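Local coordinates for Peptidase_M23 domain-containing protein (Enterococcus faecalis, PDB 6SMK) that probably cleaves peptidoglycan as the zinc-dependent M23-family catalytic domain of the prophage-encoded D,L-endopeptidase EnpA, at residues A[27-32]-A[109-114]; A[12-17]-A[32-37]. The protein carries 1 engineered substitution. All blocks are in the same frame, centred on the assembly; numbering follows the deposited sequence.

Contact 1 (A[27-32]-A[109-114]); sequences DFHTGI and AVHYEL. Engineered in segment 109-114: Ala109 (natural residue His). With ZN (zinc ion), chain F.
His29 and His111 meet tip to tip across a zinc ion, an example of how a metal can join two neighbouring strands of one sheet. His29 NE2 lies 1.9 Å from the zinc and His111 ND1 2.0 Å, and the ring planes stand obliquely at 57°; Asp33 completes the protein ligands. His111 CG is anti to the backbone N (chi1 174°), and the end of the ring comes close to His29. Its other nitrogen, His111 NE2, donates within the ring plane to the anti lone pair of Glu113 OE1 at 3.0 Å; together with the zinc bond on ND1, this holds the ring's orientation. The hydroxyl of Thr30 reaches the same oxygen from above the carboxylate plane, so two donors grip this second-shell acceptor. The tightly packed part is the buried pair Ile32 and Tyr112, bonded both ways: Ile32 N to Tyr112 O and Tyr112 N to Ile32 O both measure 2.9 Å. Thr30, partly exposed, forms the looser rim. A water 2.3 Å from the zinc is a further ligand. The engineered Ala109 occupies the position of the first histidine of the HxH motif of M23 peptidases; His111 is the second. Strand 109-116 lies between strands 28-35 and 72-82, with backbone bonds from His111 to Gly77 and from Glu113 to Met75, while His123 of strand 122-124 touches both Thr30 and Glu113.

Contact 2 (A[12-17]-A[32-37]); sequences FVRTSD and IDYAAP. With ZN (zinc ion), chain F.
Arg14 lies across the ring of Tyr34, showing how one long side chain can serve as apolar cover and polar clamp in a hairpin. Its CB makes an off-centre CH-pi contact, 3.7 Å from Tyr34 CE2. CG, anti to the backbone N (chi1 -172°), sits over the same ring face toward the rim, and CD continues to within 3.7 Å of Tyr34 CZ. At NE the surroundings change: Ile32 CG2 lies 3.6 Å from NE over one face of the guanidinium, whereas Asp17 OD1 accepts from NE at 2.9 Å and also from NH2, a side-on salt bridge to a single oxygen. NH1 donates to Tyr34 OH at 3.1 Å with the two planes 79° apart, and NH2 passes Ile32 CD1 before its further salt bridge to Asp127. On the face holding Ser16 and Ala35, Asp33 binds the zinc through OD1 at 2.2 Å, while its OD2 accepts a hydrogen bond from the metal's water. The backbones are joined by paired bonds between Val13 and Ala35, then by Thr15 N to Asp33 O and Asp33 N to Ser16 O. Strand 28-35 is flanked by strands 13-20 and 109-116, the latter bonded at Val110 to Tyr34; beyond the hairpin pairing, Phe12 packs on Ala36, Val99 of strand 95-99 and Ile42 of strand 41-43.

Overall arrangement
From the N terminus, the chain first lays down segment 12-17, passes through 27-32, and returns in 32-37 to close contact 2, a hairpin with 14 residues between its segments. Contact 1 closes much later, when 109-114 comes back to 27-32 after 76 intervening residues that include several strands of the sheet. The segments alternate along the chain, so the two contacts cross rather than nest. Ile32 belongs to both, and strand 28-35 therefore pairs with a sequence-local neighbour and a distant one. The zinc site spans this junction: contact 1 supplies two histidines, contact 2 the aspartate, and the zinc-bound water belongs to both.

Contact 1 (A[27-32]-A[109-114])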
ATOM      1  N   ASP A  27       4.262  15.973  10.598  1.00144.45           N
ATOM      2  CA  ASP A  27       4.121  15.049   9.488  1.00126.48           C
ATOM      3  C   ASP A  27       2.762  14.507   9.309  1.00125.61           C
ATOM      4  O   ASP A  27       1.944  14.622  10.176  1.00123.92           O
ATOM      5  CB  ASP A  27       5.102  13.906   9.618  1.00128.44           C
ATOM      6  CG  ASP A  27       5.053  12.983   8.439  1.00153.01           C
ATOM      7  OD1 ASP A  27       4.267  13.246   7.513  1.00153.79           O
ATOM      8  OD2 ASP A  27       5.819  12.005   8.417  1.00156.15           O
ATOM      9  N   PHE A  28       2.518  13.957   8.137  1.00138.71           N
ATOM     10  CA  PHE A  28       1.210  13.391   7.823  1.00110.45           C
ATOM     11  C   PHE A  28       1.428  12.102   7.040  1.00105.24           C
ATOM     12  O   PHE A  28       1.775  12.155   5.856  1.00110.71           O
ATOM     13  CB  PHE A  28       0.371  14.374   7.006  1.00 99.91           C
ATOM     14  CG  PHE A  28      -1.082  14.012   6.919  1.00 98.64           C
ATOM     15  CD1 PHE A  28      -2.021  14.684   7.686  1.00103.43           C
ATOM     16  CD2 PHE A  28      -1.513  13.000   6.066  1.00 93.22           C
ATOM     17  CE1 PHE A  28      -3.364  14.356   7.611  1.00102.82           C
ATOM     18  CE2 PHE A  28      -2.856  12.664   5.991  1.00 92.61           C
ATOM     19  CZ  PHE A  28      -3.784  13.344   6.761  1.00 97.39           C
ATOM     20  N   HIS A  29       1.207  10.953   7.685  1.00 89.55           N
ATOM     21  CA  HIS A  29       1.310   9.682   6.984  1.00 90.01           C
ATOM     22  C   HIS A  29       0.141   9.530   6.021  1.00 93.97           C
ATOM     23  O   HIS A  29      -1.017   9.746   6.394  1.00 98.44           O
ATOM     24  CB  HIS A  29       1.346   8.514   7.972  1.00100.17           C
ATOM     25  CG  HIS A  29       1.973   7.274   7.413  1.00 95.17           C
ATOM     26  ND1 HIS A  29       1.232   6.188   7.001  1.00 90.31           N
ATOM     27  CD2 HIS A  29       3.269   6.953   7.181  1.00 91.64           C
ATOM     28  CE1 HIS A  29       2.042   5.254   6.540  1.00 86.29           C
ATOM     29  NE2 HIS A  29       3.283   5.692   6.639  1.00105.27           N
ATOM     30  N   THR A  30       0.451   9.151   4.783  1.00 86.72           N
ATOM     31  CA  THR A  30      -0.522   9.092   3.701  1.00 87.85           C
ATOM     32  C   THR A  30      -1.134   7.711   3.525  1.00 87.96           C
ATOM     33  O   THR A  30      -1.980   7.519   2.646  1.00 89.50           O
ATOM     34  CB  THR A  30       0.146   9.544   2.401  1.00 85.05           C
ATOM     35  OG1 THR A  30       0.999   8.510   1.913  1.00 89.84           O
ATOM     36  CG2 THR A  30       0.982  10.735   2.684  1.00 79.27           C
ATOM     37  N   GLY A  31      -0.741   6.760   4.338  1.00 87.20           N
ATOM     38  CA  GLY A  31      -1.306   5.423   4.295  1.00 76.31           C
ATOM     39  C   GLY A  31      -1.164   4.772   5.641  1.00 72.82           C
ATOM     40  O   GLY A  31      -1.046   5.444   6.670  1.00 80.05           O
ATOM     41  N   ILE A  32      -1.156   3.448   5.638  1.00 69.91           N
ATOM     42  CA  ILE A  32      -1.007   2.667   6.853  1.00 73.14           C
ATOM     43  C   ILE A  32       0.183   1.736   6.678  1.00 79.94           C
ATOM     44  O   ILE A  32       0.244   0.983   5.697  1.00 72.21           O
ATOM     45  CB  ILE A  32      -2.276   1.870   7.156  1.00 76.58           C
ATOM     46  CG1 ILE A  32      -3.474   2.823   7.133  1.00 74.08           C
ATOM     47  CG2 ILE A  32      -2.109   1.111   8.468  1.00 89.21           C
ATOM     48  CD1 ILE A  32      -4.749   2.228   7.672  1.00 81.96           C
ATOM     49  N   ALA A 109       8.769  -2.814   5.956  1.00 77.46           N
ATOM     50  CA  ALA A 109       7.326  -2.675   6.143  1.00 72.06           C
ATOM     51  C   ALA A 109       6.683  -2.508   4.779  1.00 71.64           C
ATOM     52  O   ALA A 109       7.355  -2.278   3.770  1.00 83.37           O
ATOM     53  CB  ALA A 109       6.949  -1.488   7.028  1.00 71.15           C
ATOM     54  N   VAL A 110       5.362  -2.617   4.763  1.00 62.70           N
ATOM     55  CA  VAL A 110       4.585  -2.377   3.559  1.00 58.20           C
ATOM     56  C   VAL A 110       3.617  -1.248   3.843  1.00 69.78           C
ATOM     57  O   VAL A 110       2.980  -1.207   4.903  1.00 75.30           O
ATOM     58  CB  VAL A 110       3.837  -3.624   3.083  1.00 54.58           C
ATOM     59  CG1 VAL A 110       3.014  -4.209   4.202  1.00 67.84           C
ATOM     60  CG2 VAL A 110       2.974  -3.260   1.925  1.00 52.49           C
ATOM     61  N   HIS A 111       3.538  -0.323   2.909  1.00 72.14           N
ATOM     62  CA  HIS A 111       2.750   0.881   3.051  1.00 67.81           C
ATOM     63  C   HIS A 111       1.522   0.706   2.172  1.00 73.75           C
ATOM     64  O   HIS A 111       1.642   0.562   0.950  1.00 81.76           O
ATOM     65  CB  HIS A 111       3.591   2.094   2.651  1.00 77.54           C
ATOM     66  CG  HIS A 111       2.843   3.385   2.627  1.00 85.51           C
ATOM     67  ND1 HIS A 111       2.934   4.313   3.640  1.00 99.70           N
ATOM     68  CD2 HIS A 111       2.001   3.909   1.709  1.00 84.48           C
ATOM     69  CE1 HIS A 111       2.175   5.351   3.348  1.00 86.63           C
ATOM     70  NE2 HIS A 111       1.599   5.131   2.181  1.00 88.42           N
ATOM     71  N   TYR A 112       0.356   0.659   2.801  1.00 64.22           N
ATOM     72  CA  TYR A 112      -0.912   0.495   2.103  1.00 67.61           C
ATOM     73  C   TYR A 112      -1.589   1.856   2.030  1.00 65.29           C
ATOM     74  O   TYR A 112      -1.895   2.452   3.068  1.00 66.54           O
ATOM     75  CB  TYR A 112      -1.779  -0.526   2.835  1.00 59.65           C
ATOM     76  CG  TYR A 112      -3.154  -0.790   2.265  1.00 66.49           C
ATOM     77  CD1 TYR A 112      -3.373  -1.848   1.383  1.00 63.60           C
ATOM     78  CD2 TYR A 112      -4.248  -0.020   2.657  1.00 74.74           C
ATOM     79  CE1 TYR A 112      -4.638  -2.115   0.884  1.00 61.78           C
ATOM     80  CE2 TYR A 112      -5.515  -0.280   2.167  1.00 73.12           C
ATOM     81  CZ  TYR A 112      -5.704  -1.324   1.281  1.00 69.05           C
ATOM     82  OH  TYR A 112      -6.963  -1.577   0.795  1.00 70.45           O
ATOM     83  N   GLU A 113      -1.790   2.356   0.813  1.00 67.41           N
ATOM     84  CA  GLU A 113      -2.353   3.680   0.589  1.00 82.04           C
ATOM     85  C   GLU A 113      -3.590   3.572  -0.287  1.00 78.16           C
ATOM     86  O   GLU A 113      -3.619   2.793  -1.244  1.00 73.44           O
ATOM     87  CB  GLU A 113      -1.330   4.621  -0.062  1.00 76.94           C
ATOM     88  CG  GLU A 113      -1.848   6.019  -0.320  1.00 79.86           C
ATOM     89  CD  GLU A 113      -0.738   7.018  -0.565  1.00 97.59           C
ATOM     90  OE1 GLU A 113       0.326   6.878   0.075  1.00101.58           O
ATOM     91  OE2 GLU A 113      -0.927   7.943  -1.388  1.00 98.15           O
ATOM     92  N   LEU A 114      -4.609   4.351   0.050  1.00 77.60           N
ATOM     93  CA  LEU A 114      -5.846   4.386  -0.717  1.00 86.78           C
ATOM     94  C   LEU A 114      -5.943   5.725  -1.442  1.00 78.86           C
ATOM     95  O   LEU A 114      -5.947   6.783  -0.800  1.00 79.45           O
ATOM     96  CB  LEU A 114      -7.046   4.164   0.202  1.00 96.05           C
ATOM     97  CG  LEU A 114      -8.126   3.250  -0.356  1.00 96.65           C
ATOM     98  CD1 LEU A 114      -7.474   2.068  -1.040  1.00 92.69           C
ATOM     99  CD2 LEU A 114      -9.026   2.789   0.766  1.00101.23           C
TER
HETATM  100 ZN    ZN F 201       4.133   4.840   5.140  1.00 85.14          ZN
HETATM  101  O   HOH W   1       6.414   4.502   4.957  1.00 59.89           O

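Contact 2 (A[12-17]-A[32-37])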
ATOM      1  N   PHE A  12       2.320  -9.689   9.336  1.00 79.79           N
ATOM      2  CA  PHE A  12       2.216  -8.236   9.232  1.00 84.38           C
ATOM      3  C   PHE A  12       1.684  -7.660  10.534  1.00 78.79           C
ATOM      4  O   PHE A  12       0.656  -8.103  11.047  1.00 76.94           O
ATOM      5  CB  PHE A  12       1.300  -7.832   8.070  1.00 65.15           C
ATOM      6  CG  PHE A  12       1.825  -8.216   6.718  1.00 57.58           C
ATOM      7  CD1 PHE A  12       2.679  -7.391   6.033  1.00 57.98           C
ATOM      8  CD2 PHE A  12       1.467  -9.406   6.141  1.00 68.55           C
ATOM      9  CE1 PHE A  12       3.159  -7.753   4.800  1.00 62.75           C
ATOM     10  CE2 PHE A  12       1.945  -9.767   4.906  1.00 73.73           C
ATOM     11  CZ  PHE A  12       2.785  -8.946   4.238  1.00 65.25           C
ATOM     12  N   VAL A  13       2.384  -6.670  11.074  1.00 74.08           N
ATOM     13  CA  VAL A  13       1.919  -5.988  12.275  1.00 89.75           C
ATOM     14  C   VAL A  13       1.879  -4.487  12.017  1.00 90.55           C
ATOM     15  O   VAL A  13       2.875  -3.892  11.591  1.00 95.34           O
ATOM     16  CB  VAL A  13       2.769  -6.319  13.519  1.00 74.71           C
ATOM     17  CG1 VAL A  13       4.235  -6.162  13.237  1.00 90.07           C
ATOM     18  CG2 VAL A  13       2.354  -5.435  14.664  1.00 73.28           C
ATOM     19  N   ARG A  14       0.710  -3.895  12.269  1.00 86.92           N
ATOM     20  CA  ARG A  14       0.460  -2.473  12.085  1.00 77.03           C
ATOM     21  C   ARG A  14       1.285  -1.646  13.054  1.00 82.63           C
ATOM     22  O   ARG A  14       1.322  -1.935  14.257  1.00 97.70           O
ATOM     23  CB  ARG A  14      -1.024  -2.205  12.309  1.00 75.41           C
ATOM     24  CG  ARG A  14      -1.525  -0.849  11.982  1.00 75.82           C
ATOM     25  CD  ARG A  14      -2.963  -1.009  11.534  1.00 79.15           C
ATOM     26  NE  ARG A  14      -3.733   0.225  11.585  1.00 85.65           N
ATOM     27  CZ  ARG A  14      -4.862   0.401  10.916  1.00 83.81           C
ATOM     28  NH1 ARG A  14      -5.336  -0.574  10.153  1.00 77.73           N
ATOM     29  NH2 ARG A  14      -5.507   1.551  11.002  1.00 92.29           N
ATOM     30  N   THR A  15       1.930  -0.603  12.531  1.00 82.85           N
ATOM     31  CA  THR A  15       2.822   0.232  13.329  1.00 92.16           C
ATOM     32  C   THR A  15       2.412   1.698  13.319  1.00101.91           C
ATOM     33  O   THR A  15       2.136   2.263  14.382  1.00111.49           O
ATOM     34  CB  THR A  15       4.265   0.086  12.839  1.00 85.79           C
ATOM     35  OG1 THR A  15       4.367   0.613  11.507  1.00 87.09           O
ATOM     36  CG2 THR A  15       4.672  -1.358  12.852  1.00 84.43           C
ATOM     37  N   SER A  16       2.384   2.343  12.166  1.00 95.76           N
ATOM     38  CA  SER A  16       2.006   3.743  12.092  1.00104.28           C
ATOM     39  C   SER A  16       0.675   3.867  11.364  1.00 97.44           C
ATOM     40  O   SER A  16       0.511   3.334  10.259  1.00 90.45           O
ATOM     41  CB  SER A  16       3.090   4.564  11.402  1.00108.05           C
ATOM     42  OG  SER A  16       2.881   4.546  10.010  1.00122.04           O
ATOM     43  N   ASP A  17      -0.261   4.587  11.985  1.00100.93           N
ATOM     44  CA  ASP A  17      -1.608   4.754  11.477  1.00100.05           C
ATOM     45  C   ASP A  17      -1.628   5.777  10.342  1.00100.36           C
ATOM     46  O   ASP A  17      -0.604   6.354   9.960  1.00 98.93           O
ATOM     47  CB  ASP A  17      -2.532   5.170  12.614  1.00111.36           C
ATOM     48  CG  ASP A  17      -3.288   4.003  13.203  1.00123.99           C
ATOM     49  OD1 ASP A  17      -3.260   2.917  12.587  1.00122.08           O
ATOM     50  OD2 ASP A  17      -3.915   4.177  14.273  1.00128.31           O
ATOM     51  N   ILE A  32      -1.156   3.448   5.638  1.00 69.91           N
ATOM     52  CA  ILE A  32      -1.007   2.667   6.853  1.00 73.14           C
ATOM     53  C   ILE A  32       0.183   1.736   6.678  1.00 79.94           C
ATOM     54  O   ILE A  32       0.244   0.983   5.697  1.00 72.21           O
ATOM     55  CB  ILE A  32      -2.276   1.870   7.156  1.00 76.58           C
ATOM     56  CG1 ILE A  32      -3.474   2.823   7.133  1.00 74.08           C
ATOM     57  CG2 ILE A  32      -2.109   1.111   8.468  1.00 89.21           C
ATOM     58  CD1 ILE A  32      -4.749   2.228   7.672  1.00 81.96           C
ATOM     59  N   ASP A  33       1.129   1.794   7.615  1.00 76.52           N
ATOM     60  CA  ASP A  33       2.345   0.996   7.543  1.00 79.76           C
ATOM     61  C   ASP A  33       2.159  -0.302   8.324  1.00 80.15           C
ATOM     62  O   ASP A  33       1.750  -0.283   9.491  1.00 82.10           O
ATOM     63  CB  ASP A  33       3.538   1.789   8.095  1.00 89.98           C
ATOM     64  CG  ASP A  33       4.101   2.801   7.094  1.00 94.45           C
ATOM     65  OD1 ASP A  33       3.603   2.871   5.954  1.00119.50           O
ATOM     66  OD2 ASP A  33       5.053   3.532   7.439  1.00 97.69           O
ATOM     67  N   TYR A  34       2.447  -1.429   7.679  1.00 71.48           N
ATOM     68  CA  TYR A  34       2.461  -2.733   8.340  1.00 69.39           C
ATOM     69  C   TYR A  34       3.878  -3.285   8.288  1.00 74.48           C
ATOM     70  O   TYR A  34       4.447  -3.449   7.202  1.00 83.86           O
ATOM     71  CB  TYR A  34       1.502  -3.717   7.672  1.00 70.18           C
ATOM     72  CG  TYR A  34       0.036  -3.532   8.000  1.00 77.02           C
ATOM     73  CD1 TYR A  34      -0.732  -2.596   7.324  1.00 78.63           C
ATOM     74  CD2 TYR A  34      -0.589  -4.317   8.960  1.00 74.89           C
ATOM     75  CE1 TYR A  34      -2.076  -2.435   7.607  1.00 86.86           C
ATOM     76  CE2 TYR A  34      -1.928  -4.165   9.247  1.00 80.36           C
ATOM     77  CZ  TYR A  34      -2.670  -3.224   8.569  1.00 95.05           C
ATOM     78  OH  TYR A  34      -4.010  -3.068   8.852  1.00105.34           O
ATOM     79  N   ALA A  35       4.444  -3.581   9.452  1.00 68.27           N
ATOM     80  CA  ALA A  35       5.807  -4.082   9.522  1.00 66.59           C
ATOM     81  C   ALA A  35       5.843  -5.589   9.331  1.00 77.82           C
ATOM     82  O   ALA A  35       4.942  -6.312   9.769  1.00 88.16           O
ATOM     83  CB  ALA A  35       6.447  -3.716  10.857  1.00 75.10           C
ATOM     84  N   ALA A  36       6.899  -6.049   8.677  1.00 75.57           N
ATOM     85  CA  ALA A  36       7.162  -7.457   8.429  1.00 65.90           C
ATOM     86  C   ALA A  36       8.560  -7.558   7.856  1.00 65.27           C
ATOM     87  O   ALA A  36       9.083  -6.574   7.344  1.00 70.15           O
ATOM     88  CB  ALA A  36       6.131  -8.061   7.463  1.00 63.56           C
ATOM     89  N   PRO A  37       9.195  -8.715   7.968  1.00 70.25           N
ATOM     90  CA  PRO A  37      10.567  -8.854   7.465  1.00 73.37           C
ATOM     91  C   PRO A  37      10.632  -8.660   5.965  1.00 69.14           C
ATOM     92  O   PRO A  37       9.661  -8.907   5.246  1.00 72.36           O
ATOM     93  CB  PRO A  37      10.939 -10.286   7.845  1.00 74.21           C
ATOM     94  CG  PRO A  37      10.037 -10.619   8.971  1.00 71.64           C
ATOM     95  CD  PRO A  37       8.753  -9.900   8.713  1.00 66.80           C
TER
HETATM   96 ZN    ZN F 201       4.133   4.840   5.140  1.00 85.14          ZN
HETATM   97  O   HOH W   1       6.414   4.502   4.957  1.00 59.89           O